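Local coordinates for protein manganese-dependent inorganic pyrophosphatase (Methanocaldococcus jannaschii, PDB 2EB0) that probably catalyses the manganese-dependent hydrolysis of diphosphate to two phosphates, as a family II inorganic pyrophosphatase of the DHH family, at residues Ala22-Asp26 / Gly126-Leu132; Leu140-Ile144 / Met163-Ala168; Asp207-Val213 / Leu301-Asn306. All blocks are in the same frame, centred on the assembly; numbering follows the deposited sequence.

In the fold
The chain starts in the parallel sheet of the DHH domain. Contact 1 (22-26 with 126-132) closes the first long loop. The loop holds five of the six strands; the contact ties the end of helix 12-25 to the loop before helix 134-148. Contact 2 (140-144 with 163-168) closes a short loop, pairing helices 134-148 and 158-171. The two contacts touch, because Leu132 packs on both Leu140 and Leu167. Contact 3 (207-213 with 301-306) closes a long loop within the DHHA2 domain by bringing helix 293-306 onto a hairpin. Its centre is about 37 and 34 Å from those of contacts 1 and 2. All three run in series; none nests or crosses.

Contact 1: Ala22-Asp26 / Gly126-Leu132; sequences AYFLD and GGKKKEL
Tyr23, Phe24 and Asp26, at the C-terminal end of helix 12-25, meet Lys128, Lys130 and Leu132 in a helix-end-to-loop contact at the edge of the DHH domain. It is mixed, polar and apolar. Lys130 lies across Tyr23, with CE over one face of the ring 4.1 Å from its centroid. The chain bends at CG-CD (chi3 81°), and this brings Lys130 NZ round to Tyr23 O at 2.7 Å. The same NZ forms a salt bridge to Asp26 OD1 at 2.8 Å, reached from above the carboxylate plane. It also makes a cation-pi contact with the Tyr23 ring. Farther along, Tyr23 OH donates to Glu131 O (2.6 Å). Phe24 O receives a weak bond from Lys128 N (3.0 Å). The apolar part is the Phe24 ring and Leu25. Phe24 CZ meets Leu132 CG at 3.9 Å, and Lys130 O sits at the ring edge. Leu25 CD1 rests 3.6 Å from Gly127 N. Asp26 leaves the helix with positive phi. Loop groups thus bond to the carbonyls of Tyr23 and Phe24 near the end of the helix, which belongs to a beta-alpha-beta crossover between parallel strands 2-5 and 28-31.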
ATOM      1  N   ALA B  22     -16.152   2.037  11.309  1.00 21.93           N
ATOM      2  CA  ALA B  22     -16.498   1.126  12.396  1.00 22.91           C
ATOM      3  C   ALA B  22     -17.978   0.774  12.297  1.00 23.46           C
ATOM      4  O   ALA B  22     -18.374  -0.364  12.536  1.00 26.39           O
ATOM      5  CB  ALA B  22     -16.212   1.770  13.729  1.00 16.19           C
ATOM      6  N   TYR B  23     -18.791   1.763  11.948  1.00 24.67           N
ATOM      7  CA  TYR B  23     -20.229   1.562  11.792  1.00 24.92           C
ATOM      8  C   TYR B  23     -20.500   0.546  10.682  1.00 25.36           C
ATOM      9  O   TYR B  23     -21.316  -0.355  10.843  1.00 25.45           O
ATOM     10  CB  TYR B  23     -20.902   2.894  11.446  1.00 24.99           C
ATOM     11  CG  TYR B  23     -22.287   2.778  10.851  1.00 24.18           C
ATOM     12  CD1 TYR B  23     -23.400   2.536  11.654  1.00 26.05           C
ATOM     13  CD2 TYR B  23     -22.484   2.928   9.482  1.00 24.70           C
ATOM     14  CE1 TYR B  23     -24.689   2.450  11.104  1.00 25.77           C
ATOM     15  CE2 TYR B  23     -23.760   2.842   8.919  1.00 25.57           C
ATOM     16  CZ  TYR B  23     -24.855   2.604   9.735  1.00 27.57           C
ATOM     17  OH  TYR B  23     -26.111   2.517   9.171  1.00 29.71           O
ATOM     18  N   PHE B  24     -19.814   0.703   9.552  1.00 21.91           N
ATOM     19  CA  PHE B  24     -19.983  -0.198   8.413  1.00 21.32           C
ATOM     20  C   PHE B  24     -19.381  -1.579   8.658  1.00 21.87           C
ATOM     21  O   PHE B  24     -19.919  -2.586   8.212  1.00 20.48           O
ATOM     22  CB  PHE B  24     -19.341   0.406   7.158  1.00 26.63           C
ATOM     23  CG  PHE B  24     -20.137   1.521   6.539  1.00 26.62           C
ATOM     24  CD1 PHE B  24     -19.568   2.767   6.342  1.00 25.01           C
ATOM     25  CD2 PHE B  24     -21.448   1.313   6.129  1.00 27.36           C
ATOM     26  CE1 PHE B  24     -20.286   3.789   5.746  1.00 28.66           C
ATOM     27  CE2 PHE B  24     -22.172   2.335   5.532  1.00 26.84           C
ATOM     28  CZ  PHE B  24     -21.589   3.572   5.341  1.00 26.80           C
ATOM     29  N   LEU B  25     -18.258  -1.621   9.362  1.00 25.55           N
ATOM     30  CA  LEU B  25     -17.584  -2.882   9.639  1.00 28.19           C
ATOM     31  C   LEU B  25     -18.083  -3.530  10.920  1.00 29.66           C
ATOM     32  O   LEU B  25     -17.636  -4.611  11.287  1.00 30.57           O
ATOM     33  CB  LEU B  25     -16.074  -2.657   9.719  1.00 31.93           C
ATOM     34  CG  LEU B  25     -15.275  -2.686   8.414  1.00 33.15           C
ATOM     35  CD1 LEU B  25     -16.040  -2.038   7.283  1.00 36.86           C
ATOM     36  CD2 LEU B  25     -13.954  -1.979   8.641  1.00 35.14           C
ATOM     37  N   ASP B  26     -19.010  -2.858  11.594  1.00 35.36           N
ATOM     38  CA  ASP B  26     -19.590  -3.351  12.839  1.00 36.66           C
ATOM     39  C   ASP B  26     -18.592  -3.666  13.943  1.00 36.74           C
ATOM     40  O   ASP B  26     -18.712  -4.681  14.625  1.00 37.65           O
ATOM     41  CB  ASP B  26     -20.462  -4.587  12.578  1.00 44.50           C
ATOM     42  CG  ASP B  26     -21.844  -4.227  12.067  1.00 47.21           C
ATOM     43  OD1 ASP B  26     -22.566  -3.491  12.773  1.00 47.78           O
ATOM     44  OD2 ASP B  26     -22.212  -4.678  10.964  1.00 49.66           O
ATOM     45  N   GLY B 126     -15.114  -5.043   3.638  1.00 33.40           N
ATOM     46  CA  GLY B 126     -15.709  -5.647   4.814  1.00 35.03           C
ATOM     47  C   GLY B 126     -17.039  -5.049   5.237  1.00 37.31           C
ATOM     48  O   GLY B 126     -17.680  -5.569   6.149  1.00 37.72           O
ATOM     49  N   GLY B 127     -17.449  -3.966   4.579  1.00 42.23           N
ATOM     50  CA  GLY B 127     -18.703  -3.300   4.905  1.00 44.84           C
ATOM     51  C   GLY B 127     -19.915  -4.211   4.924  1.00 46.38           C
ATOM     52  O   GLY B 127     -19.927  -5.244   4.258  1.00 46.81           O
ATOM     53  N   LYS B 128     -20.946  -3.822   5.672  1.00 67.04           N
ATOM     54  CA  LYS B 128     -22.154  -4.634   5.783  1.00 68.71           C
ATOM     55  C   LYS B 128     -23.385  -4.026   5.114  1.00 68.92           C
ATOM     56  O   LYS B 128     -24.510  -4.244   5.563  1.00 71.56           O
ATOM     57  CB  LYS B 128     -22.464  -4.908   7.257  1.00 83.37           C
ATOM     58  CG  LYS B 128     -21.276  -5.418   8.063  1.00 86.21           C
ATOM     59  CD  LYS B 128     -20.707  -6.699   7.481  1.00 89.16           C
ATOM     60  CE  LYS B 128     -19.480  -7.158   8.254  1.00 89.18           C
ATOM     61  NZ  LYS B 128     -18.922  -8.421   7.692  1.00 91.03           N
ATOM     62  N   LYS B 129     -23.168  -3.263   4.048  1.00 44.49           N
ATOM     63  CA  LYS B 129     -24.251  -2.641   3.285  1.00 42.85           C
ATOM     64  C   LYS B 129     -25.301  -1.890   4.099  1.00 41.32           C
ATOM     65  O   LYS B 129     -26.478  -1.855   3.731  1.00 41.47           O
ATOM     66  CB  LYS B 129     -24.948  -3.691   2.412  1.00 50.85           C
ATOM     67  CG  LYS B 129     -24.074  -4.254   1.298  1.00 51.47           C
ATOM     68  CD  LYS B 129     -23.820  -3.221   0.204  1.00 52.99           C
ATOM     69  CE  LYS B 129     -22.770  -3.707  -0.791  1.00 54.79           C
ATOM     70  NZ  LYS B 129     -23.116  -5.025  -1.402  1.00 53.88           N
ATOM     71  N   LYS B 130     -24.873  -1.272   5.193  1.00 42.16           N
ATOM     72  CA  LYS B 130     -25.779  -0.510   6.047  1.00 38.21           C
ATOM     73  C   LYS B 130     -26.087   0.832   5.380  1.00 37.06           C
ATOM     74  O   LYS B 130     -25.432   1.211   4.410  1.00 37.47           O
ATOM     75  CB  LYS B 130     -25.124  -0.324   7.417  1.00 34.52           C
ATOM     76  CG  LYS B 130     -24.693  -1.658   8.021  1.00 34.64           C
ATOM     77  CD  LYS B 130     -23.822  -1.520   9.250  1.00 35.09           C
ATOM     78  CE  LYS B 130     -24.634  -1.260  10.495  1.00 37.67           C
ATOM     79  NZ  LYS B 130     -23.759  -1.245  11.701  1.00 35.38           N
ATOM     80  N   GLU B 131     -27.091   1.547   5.874  0.50 14.30           N
ATOM     81  CA  GLU B 131     -27.430   2.826   5.270  0.50 12.61           C
ATOM     82  C   GLU B 131     -26.707   3.993   5.929  0.50 11.48           C
ATOM     83  O   GLU B 131     -26.591   4.061   7.150  0.50  9.78           O
ATOM     84  CB  GLU B 131     -28.937   3.071   5.329  0.50 27.68           C
ATOM     85  CG  GLU B 131     -29.335   4.436   4.789  0.50 29.46           C
ATOM     86  CD  GLU B 131     -30.819   4.721   4.902  0.50 31.68           C
ATOM     87  OE1 GLU B 131     -31.229   5.843   4.542  1.00 33.60           O
ATOM     88  OE2 GLU B 131     -31.576   3.834   5.345  1.00 34.05           O
ATOM     89  N   LEU B 132     -26.236   4.922   5.110  1.00 27.02           N
ATOM     90  CA  LEU B 132     -25.537   6.095   5.618  1.00 28.65           C
ATOM     91  C   LEU B 132     -26.547   7.128   6.096  1.00 27.37           C
ATOM     92  O   LEU B 132     -27.164   7.817   5.290  1.00 30.16           O
ATOM     93  CB  LEU B 132     -24.679   6.731   4.524  1.00 26.48           C
ATOM     94  CG  LEU B 132     -23.233   7.111   4.836  1.00 27.15           C
ATOM     95  CD1 LEU B 132     -22.873   8.326   3.977  1.00 26.48           C
ATOM     96  CD2 LEU B 132     -23.054   7.432   6.308  1.00 24.76           C
TER

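Contact 2: Leu140-Ile144 / Met163-Ala168; sequences LLSAI and MAKKLA
Leu141 and Ile144 on helix 134-148 pack against Ala164 and Leu167 on helix 158-171. The two segments run nearly antiparallel, with 148° between their directions and axes 9.2 Å apart. Leu167 is central to the tight part. Its CD1 reaches between two side chains, touching Leu140 CB at 3.7 Å and Ile144 CD1 at the same 3.7 Å. Its side chain meets those of Leu140 and Ile144 at about a right angle. Leu141 takes the other flank. Its chi1 of 172° carries CG to the facing helix, where the two methyls fork toward Ala164 and Ala168: Leu141 CD1 rests 4.0 Å from Ala164 CB, while CD2 lies 3.7 Å from Ala168 CA. The small alanines let the leucine come close to the opposite backbone. Ile144 CD1 also meets Met163 CB, but the end of Met163 leads away from Ile144, and its side chain also packs on Ala114 of helix 109-118.

Every residue that touches across the contact is buried. Ile144 CG2 and Ala164 CB, 4.5 Å apart, are the loose pair. The solvent side is the outer face of helix 158-171, where Lys165 starts away from the interface and is exposed. Lys166 makes a cation-pi contact with Phe118. The Ile144 side chain is about 6 Å from that of Asp147, a manganese ligand on the same helix. With aliphatic groups on both faces and no polar bond between the segments, the pairing probably rests on shape fit and exclusion of water.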
ATOM      1  N   LEU B 140     -18.599  12.629   7.424  1.00 15.41           N
ATOM      2  CA  LEU B 140     -17.798  12.402   6.233  1.00 15.69           C
ATOM      3  C   LEU B 140     -17.641  13.720   5.502  1.00 16.48           C
ATOM      4  O   LEU B 140     -16.564  14.041   4.988  1.00 17.24           O
ATOM      5  CB  LEU B 140     -18.466  11.379   5.316  1.00 18.02           C
ATOM      6  CG  LEU B 140     -18.568   9.938   5.813  1.00 22.35           C
ATOM      7  CD1 LEU B 140     -19.173   9.072   4.694  1.00 11.66           C
ATOM      8  CD2 LEU B 140     -17.191   9.421   6.217  1.00 11.66           C
ATOM      9  N   LEU B 141     -18.734  14.477   5.455  1.00 22.32           N
ATOM     10  CA  LEU B 141     -18.752  15.777   4.805  1.00 19.88           C
ATOM     11  C   LEU B 141     -17.753  16.688   5.495  1.00 18.06           C
ATOM     12  O   LEU B 141     -16.934  17.331   4.849  1.00 17.84           O
ATOM     13  CB  LEU B 141     -20.143  16.402   4.898  1.00 16.13           C
ATOM     14  CG  LEU B 141     -20.225  17.858   4.426  1.00 19.15           C
ATOM     15  CD1 LEU B 141     -19.603  18.004   3.048  1.00 16.34           C
ATOM     16  CD2 LEU B 141     -21.688  18.293   4.406  1.00 19.40           C
ATOM     17  N   SER B 142     -17.839  16.742   6.817  1.00 14.23           N
ATOM     18  CA  SER B 142     -16.944  17.581   7.605  1.00 15.98           C
ATOM     19  C   SER B 142     -15.488  17.169   7.383  1.00 15.83           C
ATOM     20  O   SER B 142     -14.603  18.017   7.247  1.00 15.93           O
ATOM     21  CB  SER B 142     -17.289  17.460   9.090  1.00 14.38           C
ATOM     22  OG  SER B 142     -18.670  17.681   9.294  1.00 18.57           O
ATOM     23  N   ALA B 143     -15.254  15.863   7.346  1.00 14.17           N
ATOM     24  CA  ALA B 143     -13.912  15.335   7.146  1.00 14.85           C
ATOM     25  C   ALA B 143     -13.346  15.804   5.815  1.00 16.17           C
ATOM     26  O   ALA B 143     -12.195  16.229   5.742  1.00 16.49           O
ATOM     27  CB  ALA B 143     -13.931  13.802   7.203  1.00 14.14           C
ATOM     28  N   ILE B 144     -14.153  15.730   4.762  1.00 18.62           N
ATOM     29  CA  ILE B 144     -13.700  16.157   3.449  1.00 21.09           C
ATOM     30  C   ILE B 144     -13.349  17.643   3.462  1.00 21.50           C
ATOM     31  O   ILE B 144     -12.261  18.034   3.039  1.00 21.43           O
ATOM     32  CB  ILE B 144     -14.769  15.868   2.364  1.00 20.50           C
ATOM     33  CG1 ILE B 144     -15.027  14.353   2.293  1.00 23.16           C
ATOM     34  CG2 ILE B 144     -14.289  16.368   1.013  1.00 19.18           C
ATOM     35  CD1 ILE B 144     -15.955  13.913   1.180  1.00 22.24           C
ATOM     36  N   MET B 163     -18.198  13.941  -3.931  1.00 27.88           N
ATOM     37  CA  MET B 163     -18.631  13.254  -2.736  1.00 25.89           C
ATOM     38  C   MET B 163     -19.222  14.220  -1.715  1.00 24.86           C
ATOM     39  O   MET B 163     -20.235  13.917  -1.084  1.00 25.36           O
ATOM     40  CB  MET B 163     -17.461  12.474  -2.146  1.00 19.72           C
ATOM     41  CG  MET B 163     -17.832  11.050  -1.807  1.00 24.40           C
ATOM     42  SD  MET B 163     -18.119   9.881  -3.182  1.00 20.62           S
ATOM     43  CE  MET B 163     -18.969  10.838  -4.442  1.00 20.08           C
ATOM     44  N   ALA B 164     -18.598  15.385  -1.572  1.00 20.66           N
ATOM     45  CA  ALA B 164     -19.075  16.401  -0.645  1.00 20.48           C
ATOM     46  C   ALA B 164     -20.522  16.774  -0.963  1.00 19.50           C
ATOM     47  O   ALA B 164     -21.373  16.807  -0.074  1.00 23.07           O
ATOM     48  CB  ALA B 164     -18.184  17.652  -0.717  1.00 14.47           C
ATOM     49  N   LYS B 165     -20.804  17.052  -2.231  0.50  4.64           N
ATOM     50  CA  LYS B 165     -22.155  17.432  -2.626  0.50  4.08           C
ATOM     51  C   LYS B 165     -23.197  16.375  -2.276  0.50  3.56           C
ATOM     52  O   LYS B 165     -24.266  16.698  -1.780  0.50  2.80           O
ATOM     53  CB  LYS B 165     -22.216  17.726  -4.127  0.50 15.13           C
ATOM     54  CG  LYS B 165     -21.505  19.008  -4.541  0.50 19.67           C
ATOM     55  CD  LYS B 165     -21.717  19.305  -6.019  0.50 19.21           C
ATOM     56  CE  LYS B 165     -20.944  20.539  -6.465  0.50 19.29           C
ATOM     57  NZ  LYS B 165     -19.470  20.327  -6.402  0.50 19.71           N
ATOM     58  N   LYS B 166     -22.893  15.117  -2.553  1.00 19.79           N
ATOM     59  CA  LYS B 166     -23.820  14.032  -2.266  1.00 22.12           C
ATOM     60  C   LYS B 166     -24.008  13.818  -0.768  1.00 24.28           C
ATOM     61  O   LYS B 166     -25.102  13.475  -0.320  1.00 23.54           O
ATOM     62  CB  LYS B 166     -23.327  12.746  -2.918  1.00 27.38           C
ATOM     63  CG  LYS B 166     -23.435  12.749  -4.429  1.00 29.02           C
ATOM     64  CD  LYS B 166     -22.668  11.588  -5.043  1.00 31.31           C
ATOM     65  CE  LYS B 166     -23.490  10.881  -6.108  1.00 34.13           C
ATOM     66  NZ  LYS B 166     -24.672  10.171  -5.522  1.00 35.57           N
ATOM     67  N   LEU B 167     -22.941  14.013   0.001  1.00 24.92           N
ATOM     68  CA  LEU B 167     -23.009  13.846   1.452  1.00 26.85           C
ATOM     69  C   LEU B 167     -23.826  14.978   2.071  1.00 27.08           C
ATOM     70  O   LEU B 167     -24.614  14.747   2.985  1.00 27.87           O
ATOM     71  CB  LEU B 167     -21.599  13.813   2.054  1.00 19.05           C
ATOM     72  CG  LEU B 167     -20.780  12.596   1.620  1.00 18.08           C
ATOM     73  CD1 LEU B 167     -19.329  12.775   2.034  1.00 15.78           C
ATOM     74  CD2 LEU B 167     -21.382  11.321   2.233  1.00 15.97           C
ATOM     75  N   ALA B 168     -23.635  16.194   1.559  1.00 24.33           N
ATOM     76  CA  ALA B 168     -24.369  17.367   2.034  1.00 26.72           C
ATOM     77  C   ALA B 168     -25.864  17.128   1.847  1.00 28.31           C
ATOM     78  O   ALA B 168     -26.684  17.532   2.676  1.00 27.47           O
ATOM     79  CB  ALA B 168     -23.940  18.614   1.251  1.00 12.62           C
TER

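Contact 3: Asp207-Val213 / Leu301-Asn306; sequences DFNGKKV and LERAYN
Tyr305 O is gripped by Asn209 ND2 (3.2 Å) and by a water. The amide nitrogen comes from above the carbonyl plane (40° out of it). The water donates to Tyr305 O and accepts a weak bond from the same ND2. With chi1 at -164° the Asn209 amide extends away from its backbone N and reaches the helix. A second water donates to Glu302 OE2 (2.6 Å) and accepts weakly from Asn209 N. Asn209 belongs to the type I' turn of a beta hairpin, closed by paired backbone bonds between Phe208 and Lys211. The C-terminal helix of the DHHA2 domain packs over this hairpin at the sheet edge. Phe208 CB meets Tyr305 CB at 3.8 Å, with the two rings oblique. Glu302 CB sits over one face of the Phe208 ring, 3.7 Å from its centroid, and Leu301 CD2 is at the ring edge. If Phe208 were an alanine, Glu302 CB and Leu301 CD2 would probably lose their ring partner, opening a gap between hairpin and helix. Lys211 CG lies at the Tyr305 ring edge, 3.4 Å from CE2. Val213 CG2 lies 3.7 Å from Tyr305 CZ, and Tyr305 OH bonds to Asp247.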
ATOM      1  N   ASP B 207       9.709   8.732   9.682  0.50 15.48           N
ATOM      2  CA  ASP B 207      11.001   8.080   9.622  0.50 16.29           C
ATOM      3  C   ASP B 207      11.425   8.231   8.164  0.50 15.63           C
ATOM      4  O   ASP B 207      10.854   7.593   7.277  0.50 14.29           O
ATOM      5  CB  ASP B 207      10.905   6.598   9.970  0.50 44.26           C
ATOM      6  CG  ASP B 207      12.263   5.910   9.941  1.00 49.12           C
ATOM      7  OD1 ASP B 207      12.313   4.661   9.947  1.00 55.36           O
ATOM      8  OD2 ASP B 207      13.287   6.621   9.920  1.00 49.91           O
ATOM      9  N   PHE B 208      12.399   9.097   7.915  1.00 23.89           N
ATOM     10  CA  PHE B 208      12.888   9.314   6.560  1.00 26.98           C
ATOM     11  C   PHE B 208      14.279   8.728   6.397  1.00 27.28           C
ATOM     12  O   PHE B 208      15.270   9.348   6.796  1.00 27.22           O
ATOM     13  CB  PHE B 208      12.956  10.808   6.214  1.00 26.07           C
ATOM     14  CG  PHE B 208      11.619  11.483   6.115  1.00 27.33           C
ATOM     15  CD1 PHE B 208      10.457  10.749   5.895  1.00 25.92           C
ATOM     16  CD2 PHE B 208      11.527  12.867   6.208  1.00 25.52           C
ATOM     17  CE1 PHE B 208       9.228  11.387   5.768  1.00 26.94           C
ATOM     18  CE2 PHE B 208      10.302  13.513   6.081  1.00 26.24           C
ATOM     19  CZ  PHE B 208       9.152  12.776   5.862  1.00 24.74           C
ATOM     20  N   ASN B 209      14.350   7.537   5.812  1.00 33.24           N
ATOM     21  CA  ASN B 209      15.635   6.883   5.587  1.00 35.29           C
ATOM     22  C   ASN B 209      16.434   6.844   6.900  1.00 34.15           C
ATOM     23  O   ASN B 209      17.573   7.298   6.968  1.00 34.10           O
ATOM     24  CB  ASN B 209      16.395   7.657   4.502  1.00 37.82           C
ATOM     25  CG  ASN B 209      17.544   6.875   3.916  1.00 38.99           C
ATOM     26  OD1 ASN B 209      17.486   5.654   3.803  1.00 41.85           O
ATOM     27  ND2 ASN B 209      18.589   7.583   3.513  1.00 40.10           N
ATOM     28  N   GLY B 210      15.804   6.315   7.943  1.00 32.88           N
ATOM     29  CA  GLY B 210      16.449   6.207   9.238  1.00 32.87           C
ATOM     30  C   GLY B 210      16.443   7.460  10.100  1.00 33.16           C
ATOM     31  O   GLY B 210      16.777   7.391  11.285  1.00 34.52           O
ATOM     32  N   LYS B 211      16.061   8.600   9.531  1.00 32.04           N
ATOM     33  CA  LYS B 211      16.050   9.852  10.289  1.00 32.06           C
ATOM     34  C   LYS B 211      14.688  10.223  10.870  1.00 32.20           C
ATOM     35  O   LYS B 211      13.651  10.098  10.213  1.00 32.45           O
ATOM     36  CB  LYS B 211      16.550  11.003   9.417  1.00 37.12           C
ATOM     37  CG  LYS B 211      17.944  10.796   8.846  1.00 41.47           C
ATOM     38  CD  LYS B 211      18.996  10.690   9.936  1.00 42.55           C
ATOM     39  CE  LYS B 211      20.387  10.629   9.339  1.00 44.31           C
ATOM     40  NZ  LYS B 211      20.698  11.873   8.577  1.00 47.16           N
ATOM     41  N   LYS B 212      14.708  10.687  12.113  1.00 30.45           N
ATOM     42  CA  LYS B 212      13.495  11.090  12.798  1.00 30.09           C
ATOM     43  C   LYS B 212      13.157  12.523  12.407  1.00 27.80           C
ATOM     44  O   LYS B 212      13.882  13.458  12.751  1.00 26.28           O
ATOM     45  CB  LYS B 212      13.697  10.988  14.313  1.00 40.03           C
ATOM     46  CG  LYS B 212      12.489  11.373  15.156  1.00 44.46           C
ATOM     47  CD  LYS B 212      12.803  11.204  16.644  1.00 45.96           C
ATOM     48  CE  LYS B 212      11.653  11.649  17.532  1.00 48.19           C
ATOM     49  NZ  LYS B 212      10.437  10.820  17.346  1.00 50.61           N
ATOM     50  N   VAL B 213      12.066  12.693  11.664  1.00 27.60           N
ATOM     51  CA  VAL B 213      11.642  14.026  11.255  1.00 23.54           C
ATOM     52  C   VAL B 213      10.231  14.293  11.735  1.00 24.17           C
ATOM     53  O   VAL B 213       9.385  13.395  11.771  1.00 25.97           O
ATOM     54  CB  VAL B 213      11.699  14.215   9.721  1.00 22.57           C
ATOM     55  CG1 VAL B 213      11.273  15.639   9.349  1.00 21.40           C
ATOM     56  CG2 VAL B 213      13.113  13.956   9.219  1.00 20.02           C
ATOM     57  N   LEU B 301      10.919  16.335   0.844  1.00 29.31           N
ATOM     58  CA  LEU B 301      11.735  16.171   2.033  1.00 29.54           C
ATOM     59  C   LEU B 301      12.202  14.717   2.200  1.00 30.35           C
ATOM     60  O   LEU B 301      13.390  14.468   2.428  1.00 29.09           O
ATOM     61  CB  LEU B 301      10.950  16.635   3.258  1.00 22.68           C
ATOM     62  CG  LEU B 301      11.744  17.095   4.477  1.00 26.00           C
ATOM     63  CD1 LEU B 301      12.668  18.268   4.101  1.00 25.09           C
ATOM     64  CD2 LEU B 301      10.753  17.528   5.570  1.00 25.60           C
ATOM     65  N   GLU B 302      11.289  13.755   2.088  1.00 22.26           N
ATOM     66  CA  GLU B 302      11.720  12.365   2.224  1.00 25.15           C
ATOM     67  C   GLU B 302      12.576  11.948   1.036  1.00 25.35           C
ATOM     68  O   GLU B 302      13.423  11.070   1.159  1.00 25.06           O
ATOM     69  CB  GLU B 302      10.540  11.404   2.349  1.00 31.57           C
ATOM     70  CG  GLU B 302      10.977   9.947   2.286  1.00 33.94           C
ATOM     71  CD  GLU B 302       9.863   8.971   2.607  1.00 35.95           C
ATOM     72  OE1 GLU B 302       8.728   9.182   2.127  1.00 35.56           O
ATOM     73  OE2 GLU B 302      10.131   7.986   3.333  1.00 34.56           O
ATOM     74  N   ARG B 303      12.351  12.566  -0.119  1.00 25.10           N
ATOM     75  CA  ARG B 303      13.147  12.235  -1.287  1.00 26.86           C
ATOM     76  C   ARG B 303      14.555  12.760  -1.081  1.00 26.03           C
ATOM     77  O   ARG B 303      15.524  12.108  -1.459  1.00 26.18           O
ATOM     78  CB  ARG B 303      12.547  12.828  -2.561  1.00 54.99           C
ATOM     79  CG  ARG B 303      11.540  11.915  -3.241  1.00 59.84           C
ATOM     80  CD  ARG B 303      11.383  12.275  -4.710  1.00 64.80           C
ATOM     81  NE  ARG B 303      10.820  13.609  -4.884  1.00 68.38           N
ATOM     82  CZ  ARG B 303       9.541  13.910  -4.684  1.00 71.22           C
ATOM     83  NH1 ARG B 303       8.686  12.964  -4.307  1.00 71.31           N
ATOM     84  NH2 ARG B 303       9.116  15.157  -4.855  1.00 69.36           N
ATOM     85  N   ALA B 304      14.667  13.935  -0.473  1.00 28.83           N
ATOM     86  CA  ALA B 304      15.976  14.520  -0.206  1.00 29.70           C
ATOM     87  C   ALA B 304      16.749  13.629   0.765  1.00 30.24           C
ATOM     88  O   ALA B 304      17.918  13.330   0.546  1.00 30.22           O
ATOM     89  CB  ALA B 304      15.823  15.920   0.381  1.00 25.97           C
ATOM     90  N   TYR B 305      16.083  13.197   1.831  1.00 32.43           N
ATOM     91  CA  TYR B 305      16.719  12.351   2.830  1.00 33.92           C
ATOM     92  C   TYR B 305      17.256  11.021   2.327  1.00 36.27           C
ATOM     93  O   TYR B 305      18.413  10.688   2.579  1.00 36.39           O
ATOM     94  CB  TYR B 305      15.765  12.070   3.986  1.00 32.32           C
ATOM     95  CG  TYR B 305      15.906  13.030   5.134  1.00 30.66           C
ATOM     96  CD1 TYR B 305      15.171  14.211   5.175  1.00 30.30           C
ATOM     97  CD2 TYR B 305      16.780  12.760   6.184  1.00 31.34           C
ATOM     98  CE1 TYR B 305      15.297  15.100   6.236  1.00 30.73           C
ATOM     99  CE2 TYR B 305      16.919  13.647   7.253  1.00 30.58           C
ATOM    100  CZ  TYR B 305      16.171  14.813   7.272  1.00 28.35           C
ATOM    101  OH  TYR B 305      16.288  15.685   8.329  1.00 29.44           O
ATOM    102  N   ASN B 306      16.430  10.242   1.637  1.00 39.07           N
ATOM    103  CA  ASN B 306      16.916   8.957   1.167  1.00 41.94           C
ATOM    104  C   ASN B 306      17.621   9.073  -0.178  1.00 42.89           C
ATOM    105  O   ASN B 306      18.420   8.213  -0.549  1.00 46.28           O
ATOM    106  CB  ASN B 306      15.778   7.923   1.107  1.00 40.18           C
ATOM    107  CG  ASN B 306      14.739   8.253   0.075  1.00 38.13           C
ATOM    108  OD1 ASN B 306      15.050   8.807  -0.971  1.00 36.84           O
ATOM    109  ND2 ASN B 306      13.493   7.887   0.351  1.00 38.13           N
TER
HETATM  110  O   HOH W   1      12.544   7.115   3.433  1.00 43.30           O
HETATM  111  O   HOH W   2      20.308  10.362   4.242  1.00 53.04           O